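Local coordinates for PPC domain-containing protein (Archaeoglobus fulgidus, PDB 2H6L), which is of unknown function but binds zinc through a cluster of histidines in a PPC domain, at residues 19-22 and 23-26; 53-56 and 57-60. One frame throughout, in Å; residues are numbered along the deposited sequence.

Contact 1 (19-22 and 23-26); sequences GKDL and VRQI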
loop_
_atom_site.group_PDB
_atom_site.type_symbol
_atom_site.label_atom_id
_atom_site.label_comp_id
_atom_site.label_asym_id
_atom_site.label_seq_id
_atom_site.Cartn_x
_atom_site.Cartn_y
_atom_site.Cartn_z
ATOM N N GLY A 19 -12.269 13.338 -14.369
ATOM C CA GLY A 19 -12.065 13.353 -15.810
ATOM C C GLY A 19 -10.660 13.570 -16.355
ATOM O O GLY A 19 -10.474 13.540 -17.568
ATOM N N LYS A 20 -9.676 13.786 -15.489
ATOM C CA LYS A 20 -8.298 14.001 -15.936
ATOM C C LYS A 20 -7.452 12.774 -15.610
ATOM O O LYS A 20 -7.806 12.004 -14.723
ATOM C CB LYS A 20 -7.697 15.223 -15.233
ATOM C CG LYS A 20 -8.461 16.516 -15.456
ATOM C CD LYS A 20 -8.396 16.957 -16.912
ATOM C CE LYS A 20 -9.134 18.281 -17.118
ATOM N NZ LYS A 20 -8.918 18.842 -18.484
ATOM N N ASP A 21 -6.329 12.607 -16.309
ATOM C CA ASP A 21 -5.455 11.456 -16.073
ATOM C C ASP A 21 -4.831 11.450 -14.684
ATOM O O ASP A 21 -4.291 12.450 -14.217
ATOM C CB ASP A 21 -4.335 11.395 -17.114
ATOM C CG ASP A 21 -3.498 10.131 -16.984
ATOM O OD1 ASP A 21 -4.011 9.047 -17.321
ATOM O OD2 ASP A 21 -2.338 10.214 -16.529
ATOM N N LEU A 22 -4.887 10.296 -14.036
ATOM C CA LEU A 22 -4.352 10.149 -12.696
ATOM C C LEU A 22 -2.849 10.419 -12.652
ATOM O O LEU A 22 -2.392 11.254 -11.881
ATOM C CB LEU A 22 -4.665 8.741 -12.173
ATOM C CG LEU A 22 -4.751 8.599 -10.652
ATOM C CD1 LEU A 22 -5.294 7.230 -10.269
ATOM C CD2 LEU A 22 -3.380 8.825 -10.061
ATOM N N VAL A 23 -2.085 9.721 -13.490
ATOM C CA VAL A 23 -0.640 9.902 -13.512
ATOM C C VAL A 23 -0.248 11.336 -13.846
ATOM O O VAL A 23 0.602 11.925 -13.183
ATOM C CB VAL A 23 0.033 8.969 -14.538
ATOM C CG1 VAL A 23 1.550 9.051 -14.399
ATOM C CG2 VAL A 23 -0.448 7.548 -14.340
ATOM N N ARG A 24 -0.870 11.902 -14.875
ATOM C CA ARG A 24 -0.556 13.267 -15.293
ATOM C C ARG A 24 -0.763 14.316 -14.204
ATOM O O ARG A 24 0.053 15.232 -14.056
ATOM C CB ARG A 24 -1.379 13.647 -16.526
ATOM C CG ARG A 24 -1.125 12.756 -17.736
ATOM C CD ARG A 24 0.302 12.882 -18.245
ATOM N NE ARG A 24 0.581 11.926 -19.314
ATOM C CZ ARG A 24 1.714 11.880 -20.007
ATOM N NH1 ARG A 24 2.690 12.741 -19.751
ATOM N NH2 ARG A 24 1.876 10.969 -20.956
ATOM N N GLN A 25 -1.849 14.194 -13.444
ATOM C CA GLN A 25 -2.128 15.154 -12.382
ATOM C C GLN A 25 -1.058 15.121 -11.305
ATOM O O GLN A 25 -0.593 16.160 -10.850
ATOM C CB GLN A 25 -3.490 14.880 -11.757
ATOM C CG GLN A 25 -4.636 15.109 -12.716
ATOM C CD GLN A 25 -5.985 15.070 -12.035
ATOM O OE1 GLN A 25 -6.288 15.903 -11.183
ATOM N NE2 GLN A 25 -6.804 14.098 -12.410
ATOM N N ILE A 26 -0.669 13.922 -10.895
ATOM C CA ILE A 26 0.359 13.791 -9.881
ATOM C C ILE A 26 1.650 14.418 -10.395
ATOM O O ILE A 26 2.290 15.205 -9.698
ATOM C CB ILE A 26 0.597 12.299 -9.527
ATOM C CG1 ILE A 26 -0.663 11.737 -8.850
ATOM C CG2 ILE A 26 1.828 12.157 -8.623
ATOM C CD1 ILE A 26 -0.564 10.282 -8.403
#
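With CG of Asp21 turned anti to its own N (chi1 -174°), the carboxylate swings forward over the first turn of helix 22-33, and OD2 accepts from Arg24 N at 2.8 Å. The amide meets the anti side of OD2, 17° out of the carboxylate plane, and the bond is nearly straight. Arg24 lays CG against the same oxygen, 3.1 Å from Asp21 OD2, but its guanidinium runs on past: NE stays 4.4 Å from OD2, short of a salt bridge. Asp21 is thus the N-cap of the helix. The other carboxylate oxygen, OD1, takes Ala108 N of strand 99-110, so one side chain ties the helix start to the sheet beneath. The first helical backbone bond, Gln25 N to Asp21 O, measures 3.1 Å. Gln25, extended beyond CG, reaches toward Lys20, with NE2 3.2 Å from Lys20 CB and a weak bond from NE2 to Lys20 O; its OE1 accepts from Asp17 N. On the buried side Leu22 and Ile26, one helical turn apart, run alongside each other, with Leu22 CD2 3.6 Å from Ile26 CD1; Leu22 packs on Ile72 and Leu75, Ile26 on Val115.

Contact 2 (53-56 and 57-60); sequences YYDQ and EKKE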
loop_
_atom_site.group_PDB
_atom_site.type_symbol
_atom_site.label_atom_id
_atom_site.label_comp_id
_atom_site.label_asym_id
_atom_site.label_seq_id
_atom_site.Cartn_x
_atom_site.Cartn_y
_atom_site.Cartn_z
ATOM N N TYR A 53 1.529 -5.669 -18.113
ATOM C CA TYR A 53 2.489 -6.495 -17.410
ATOM C C TYR A 53 3.745 -6.583 -18.267
ATOM O O TYR A 53 3.686 -6.441 -19.491
ATOM C CB TYR A 53 1.895 -7.871 -17.109
ATOM C CG TYR A 53 1.569 -8.715 -18.309
ATOM C CD1 TYR A 53 2.558 -9.473 -18.940
ATOM C CD2 TYR A 53 0.263 -8.799 -18.792
ATOM C CE1 TYR A 53 2.251 -10.300 -20.016
ATOM C CE2 TYR A 53 -0.053 -9.622 -19.870
ATOM C CZ TYR A 53 0.947 -10.375 -20.476
ATOM O OH TYR A 53 0.637 -11.221 -21.513
ATOM N N TYR A 54 4.882 -6.797 -17.620
ATOM C CA TYR A 54 6.151 -6.859 -18.321
ATOM C C TYR A 54 6.596 -8.279 -18.673
ATOM O O TYR A 54 6.785 -9.122 -17.792
ATOM C CB TYR A 54 7.218 -6.183 -17.464
ATOM C CG TYR A 54 8.501 -5.882 -18.186
ATOM C CD1 TYR A 54 8.538 -4.949 -19.224
ATOM C CD2 TYR A 54 9.691 -6.522 -17.825
ATOM C CE1 TYR A 54 9.731 -4.656 -19.887
ATOM C CE2 TYR A 54 10.893 -6.239 -18.482
ATOM C CZ TYR A 54 10.908 -5.305 -19.509
ATOM O OH TYR A 54 12.088 -5.011 -20.141
ATOM N N ASP A 55 6.744 -8.549 -19.964
ATOM C CA ASP A 55 7.218 -9.861 -20.389
ATOM C C ASP A 55 8.707 -9.811 -20.050
ATOM O O ASP A 55 9.464 -9.047 -20.649
ATOM C CB ASP A 55 7.021 -10.056 -21.890
ATOM C CG ASP A 55 7.397 -11.452 -22.343
ATOM O OD1 ASP A 55 8.507 -11.906 -21.998
ATOM O OD2 ASP A 55 6.588 -12.094 -23.041
ATOM N N GLN A 56 9.117 -10.618 -19.082
ATOM C CA GLN A 56 10.499 -10.626 -18.630
ATOM C C GLN A 56 11.519 -11.251 -19.584
ATOM O O GLN A 56 12.720 -11.081 -19.391
ATOM C CB GLN A 56 10.575 -11.291 -17.248
ATOM C CG GLN A 56 9.670 -10.607 -16.221
ATOM C CD GLN A 56 9.715 -11.248 -14.837
ATOM O OE1 GLN A 56 8.927 -10.896 -13.958
ATOM N NE2 GLN A 56 10.634 -12.179 -14.638
ATOM N N GLU A 57 11.046 -11.958 -20.607
ATOM C CA GLU A 57 11.951 -12.581 -21.578
ATOM C C GLU A 57 12.060 -11.749 -22.862
ATOM O O GLU A 57 13.158 -11.491 -23.353
ATOM C CB GLU A 57 11.482 -13.996 -21.929
ATOM C CG GLU A 57 11.550 -14.997 -20.786
ATOM C CD GLU A 57 12.917 -15.052 -20.129
ATOM O OE1 GLU A 57 13.932 -14.900 -20.844
ATOM O OE2 GLU A 57 12.980 -15.258 -18.898
ATOM N N LYS A 58 10.919 -11.341 -23.411
ATOM C CA LYS A 58 10.911 -10.520 -24.617
ATOM C C LYS A 58 11.350 -9.117 -24.233
ATOM O O LYS A 58 11.744 -8.319 -25.084
ATOM C CB LYS A 58 9.512 -10.467 -25.230
ATOM C CG LYS A 58 9.006 -11.799 -25.773
ATOM C CD LYS A 58 7.584 -11.657 -26.309
ATOM C CE LYS A 58 7.043 -12.971 -26.859
ATOM N NZ LYS A 58 7.789 -13.440 -28.059
ATOM N N LYS A 59 11.273 -8.821 -22.940
ATOM C CA LYS A 59 11.683 -7.521 -22.425
ATOM C C LYS A 59 10.850 -6.371 -22.978
ATOM O O LYS A 59 11.385 -5.394 -23.504
ATOM C CB LYS A 59 13.171 -7.284 -22.731
ATOM C CG LYS A 59 14.105 -8.264 -22.024
ATOM C CD LYS A 59 15.437 -8.424 -22.758
ATOM C CE LYS A 59 16.320 -7.194 -22.631
ATOM N NZ LYS A 59 16.803 -7.008 -21.234
ATOM N N GLU A 60 9.533 -6.493 -22.865
ATOM C CA GLU A 60 8.638 -5.442 -23.321
ATOM C C GLU A 60 7.290 -5.520 -22.603
ATOM O O GLU A 60 6.848 -6.593 -22.172
ATOM C CB GLU A 60 8.464 -5.498 -24.847
ATOM C CG GLU A 60 7.693 -6.686 -25.398
ATOM C CD GLU A 60 7.763 -6.762 -26.925
ATOM O OE1 GLU A 60 8.800 -7.210 -27.459
ATOM O OE2 GLU A 60 6.788 -6.357 -27.593
#
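Asp55 OD1 is gripped by two backbone amides of the turn that follows it, Glu57 N and Lys58 N, each 2.9 Å away. Glu57 N comes nearly along the C-O axis of the carboxylate, whereas Lys58 N drops onto OD1 from above its plane, 57° out, in an almost straight bond. The turn is the hairpin between strands 45-55 and 60-66, closed by a G1 beta bulge that sets two residues, Lys59 and Glu60, opposite the single Asp55. Asp55 and Glu60 form an antiparallel hydrogen-bonded pair: Asp55 N gives to Glu60 O at 3.0 Å, and the weak return bond from Glu60 N to Asp55 O shares its acceptor with a weak one from Lys59 N. Lys59 takes the positive phi (63°) expected at the first bulge position. CG of Asp55 stands anti to the backbone N (chi1 -175°), which carries OD1 over the turn and leaves OD2 beside the Lys58 chain, 3.4 Å from its CD. With an alanine here the shared acceptor is gone, which would probably leave Glu57 N and Lys58 N without their side-chain mate and the turn free to shift. Tyr54 lies against the backbone of 59-60, its ring meeting Tyr61 edge-to-face and its hydroxyl bonded to Thr133 O. Its N bonds to Glu71 of a second subunit, so this hairpin end also reaches the subunit interface. Across the turn, Tyr54 CE1 lies 3.5 Å from Glu60 N, and Tyr54 OH touches Lys59 CB at 3.6 Å.

In the fold
From the N terminus, the chain leaves strand 10-15 through a short loop, and contact 1 ends that loop by starting helix 22-33 against strand 99-110. Strand 38-43 and then strand 45-55 follow, and contact 2 turns the chain back from 45-55 into 60-66. The two contacts stand in series, neither nested nor crossed, with centres 26 Å apart and nearest atoms about 14 Å apart. Contact 1 joins helix to sheet; contact 2 joins two neighbouring strands at the surface. Strand 99-110, which holds the helix start through Ala108 and pairs with strand 45-55, carries the zinc ligand His104, whose side chain lies about 8 Å from that of Val23 and about 7 Å from that of Tyr54.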